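Local coordinates for adapter protein MecA 2 (Bacillus subtilis, PDB 3JTN) that acts as an adaptor that targets unfolded and aggregated proteins, and the competence factor ComK, to the ClpC protease, at residues A[3-8]-A[55-60]. Numbering follows the deposited sequence.
Sequences IIYQFH and VLAEYG
Leu56 sets its CB over the centre of the Tyr5 ring, 3.7 Å from the ring centroid and 8° off the normal, a CH-pi contact over one face. The Leu56 side chain crosses the ring at a slant on that same face, with CD1 3.6 Å from Tyr5 CD2. The same methyl meets Ile3 CG2 at 3.2 Å, closer than usual for two carbons; CG1 of Ile3 lies beside the backbone N (chi1 -39°), which leaves CG2 anti to that N and turned to the Leu56 methyl. Tyr5 CD1 and CE1 meet Gly60 and Ala57: CE1 lies 3.4 Å from Ala57 CA, and Gly60 O is in the ring plane at its edge. An alanine in place of Tyr5 lacks the ring, which would probably leave Leu56 CB without its CH-pi partner and open a gap beside Ala57 and Gly60. The arrangement is the packing of a helix on an antiparallel sheet in the ClpC-interacting C-terminal domain of this MecA-family protein: helix 49-59 lies over strand 3-7, and the axes of 3-7 and 55-59 approach to 8.7 Å and run within 18° of parallel. Beyond Gly60 the chain enters edge strand 61-62, and Gln6 and Asn61 share backbone hydrogen bonding. Gly60 suits this close approach, its CA being 3.2 Å from Gln6 O, where a side chain would collide with that oxygen and with the Phe7 ring. The Phe7 ring reaches Tyr59 and Gly60, with Tyr59 CB in plane at its edge, 3.9 Å from CE1. Leu16 of helix 10-22 touches Phe7, Leu56 and Tyr59 alike. No hydrogen bond joins the two segments; Leu56 O accepts from both Tyr59 N and Gly60 N, while Tyr59 OH bonds to Ser19 OG.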
loop_
_atom_site.group_PDB
_atom_site.type_symbol
_atom_site.label_atom_id
_atom_site.label_comp_id
_atom_site.label_asym_id
_atom_site.label_seq_id
_atom_site.Cartn_x
_atom_site.Cartn_y
_atom_site.Cartn_z
ATOM N N ILE A 3 -4.233 4.888 6.467
ATOM C CA ILE A 3 -3.551 5.227 5.227
ATOM C C ILE A 3 -3.959 4.302 4.094
ATOM O O ILE A 3 -3.830 3.087 4.208
ATOM C CB ILE A 3 -2.041 5.097 5.373
ATOM C CG1 ILE A 3 -1.586 5.579 6.737
ATOM C CG2 ILE A 3 -1.322 5.839 4.251
ATOM C CD1 ILE A 3 -0.081 5.636 6.873
ATOM N N ILE A 4 -4.423 4.884 2.994
ATOM C CA ILE A 4 -4.753 4.123 1.804
ATOM C C ILE A 4 -4.388 4.972 0.605
ATOM O O ILE A 4 -4.861 6.103 0.468
ATOM C CB ILE A 4 -6.257 3.815 1.712
ATOM C CG1 ILE A 4 -6.771 3.220 3.022
ATOM C CG2 ILE A 4 -6.541 2.871 0.564
ATOM C CD1 ILE A 4 -8.250 2.845 2.995
ATOM N N TYR A 5 -3.547 4.430 -0.267
ATOM C CA TYR A 5 -3.223 5.122 -1.497
ATOM C C TYR A 5 -3.722 4.319 -2.676
ATOM O O TYR A 5 -3.723 3.096 -2.632
ATOM C CB TYR A 5 -1.715 5.383 -1.596
ATOM C CG TYR A 5 -1.355 6.769 -1.127
ATOM C CD1 TYR A 5 -0.624 7.631 -1.933
ATOM C CD2 TYR A 5 -1.783 7.232 0.110
ATOM C CE1 TYR A 5 -0.309 8.903 -1.511
ATOM C CE2 TYR A 5 -1.474 8.509 0.544
ATOM C CZ TYR A 5 -0.743 9.343 -0.275
ATOM O OH TYR A 5 -0.423 10.616 0.144
ATOM N N GLN A 6 -4.195 5.005 -3.709
ATOM C CA GLN A 6 -4.505 4.327 -4.948
ATOM C C GLN A 6 -3.269 4.410 -5.820
ATOM O O GLN A 6 -2.421 5.285 -5.637
ATOM C CB GLN A 6 -5.724 4.941 -5.638
ATOM C CG GLN A 6 -5.583 6.376 -6.075
ATOM C CD GLN A 6 -6.893 6.925 -6.617
ATOM O OE1 GLN A 6 -7.193 8.111 -6.471
ATOM N NE2 GLN A 6 -7.693 6.057 -7.224
ATOM N N PHE A 7 -3.159 3.492 -6.764
ATOM C CA PHE A 7 -1.961 3.414 -7.578
ATOM C C PHE A 7 -2.303 3.310 -9.051
ATOM O O PHE A 7 -3.304 2.700 -9.424
ATOM C CB PHE A 7 -1.072 2.263 -7.103
ATOM C CG PHE A 7 -0.491 2.499 -5.743
ATOM C CD1 PHE A 7 0.732 3.141 -5.599
ATOM C CD2 PHE A 7 -1.190 2.132 -4.603
ATOM C CE1 PHE A 7 1.252 3.388 -4.347
ATOM C CE2 PHE A 7 -0.673 2.375 -3.348
ATOM C CZ PHE A 7 0.543 3.000 -3.213
ATOM N N HIS A 8 -1.498 3.958 -9.882
ATOM C CA HIS A 8 -1.751 3.948 -11.306
ATOM C C HIS A 8 -1.705 2.504 -11.794
ATOM O O HIS A 8 -2.649 2.018 -12.417
ATOM C CB HIS A 8 -0.730 4.816 -12.036
ATOM C CG HIS A 8 -0.773 4.658 -13.519
ATOM N ND1 HIS A 8 -1.892 4.958 -14.264
ATOM C CD2 HIS A 8 0.160 4.216 -14.395
ATOM C CE1 HIS A 8 -1.646 4.712 -15.539
ATOM N NE2 HIS A 8 -0.409 4.263 -15.645
ATOM N N VAL A 55 6.319 9.239 1.288
ATOM C CA VAL A 55 6.882 8.271 0.352
ATOM C C VAL A 55 5.777 7.619 -0.459
ATOM O O VAL A 55 5.975 7.308 -1.633
ATOM C CB VAL A 55 7.772 7.184 1.015
ATOM C CG1 VAL A 55 8.370 7.687 2.326
ATOM C CG2 VAL A 55 7.000 5.912 1.230
ATOM N N LEU A 56 4.611 7.419 0.156
ATOM C CA LEU A 56 3.479 6.834 -0.557
ATOM C C LEU A 56 3.111 7.680 -1.763
ATOM O O LEU A 56 2.810 7.142 -2.831
ATOM C CB LEU A 56 2.259 6.710 0.348
ATOM C CG LEU A 56 2.188 5.486 1.247
ATOM C CD1 LEU A 56 0.799 5.402 1.847
ATOM C CD2 LEU A 56 2.515 4.233 0.459
ATOM N N ALA A 57 3.139 9.001 -1.573
ATOM C CA ALA A 57 2.770 9.975 -2.605
ATOM C C ALA A 57 3.696 9.950 -3.813
ATOM O O ALA A 57 3.304 10.361 -4.913
ATOM C CB ALA A 57 2.723 11.379 -2.019
ATOM N N GLU A 58 4.925 9.489 -3.605
ATOM C CA GLU A 58 5.876 9.353 -4.700
ATOM C C GLU A 58 5.398 8.281 -5.660
ATOM O O GLU A 58 5.709 8.311 -6.841
ATOM C CB GLU A 58 7.262 8.974 -4.175
ATOM C CG GLU A 58 7.996 10.077 -3.412
ATOM C CD GLU A 58 9.205 9.549 -2.644
ATOM O OE1 GLU A 58 9.348 8.307 -2.530
ATOM O OE2 GLU A 58 10.009 10.371 -2.149
ATOM N N TYR A 59 4.639 7.317 -5.149
ATOM C CA TYR A 59 4.264 6.162 -5.960
ATOM C C TYR A 59 2.780 6.093 -6.301
ATOM O O TYR A 59 2.391 5.516 -7.313
ATOM C CB TYR A 59 4.709 4.883 -5.267
ATOM C CG TYR A 59 6.208 4.745 -5.192
ATOM C CD1 TYR A 59 6.924 4.218 -6.258
ATOM C CD2 TYR A 59 6.906 5.146 -4.063
ATOM C CE1 TYR A 59 8.308 4.090 -6.203
ATOM C CE2 TYR A 59 8.287 5.015 -3.991
ATOM C CZ TYR A 59 8.981 4.485 -5.068
ATOM O OH TYR A 59 10.350 4.344 -5.015
ATOM N N GLY A 60 1.950 6.684 -5.453
ATOM C CA GLY A 60 0.525 6.626 -5.666
ATOM C C GLY A 60 -0.122 7.934 -5.276
ATOM O O GLY A 60 0.554 8.902 -4.926
#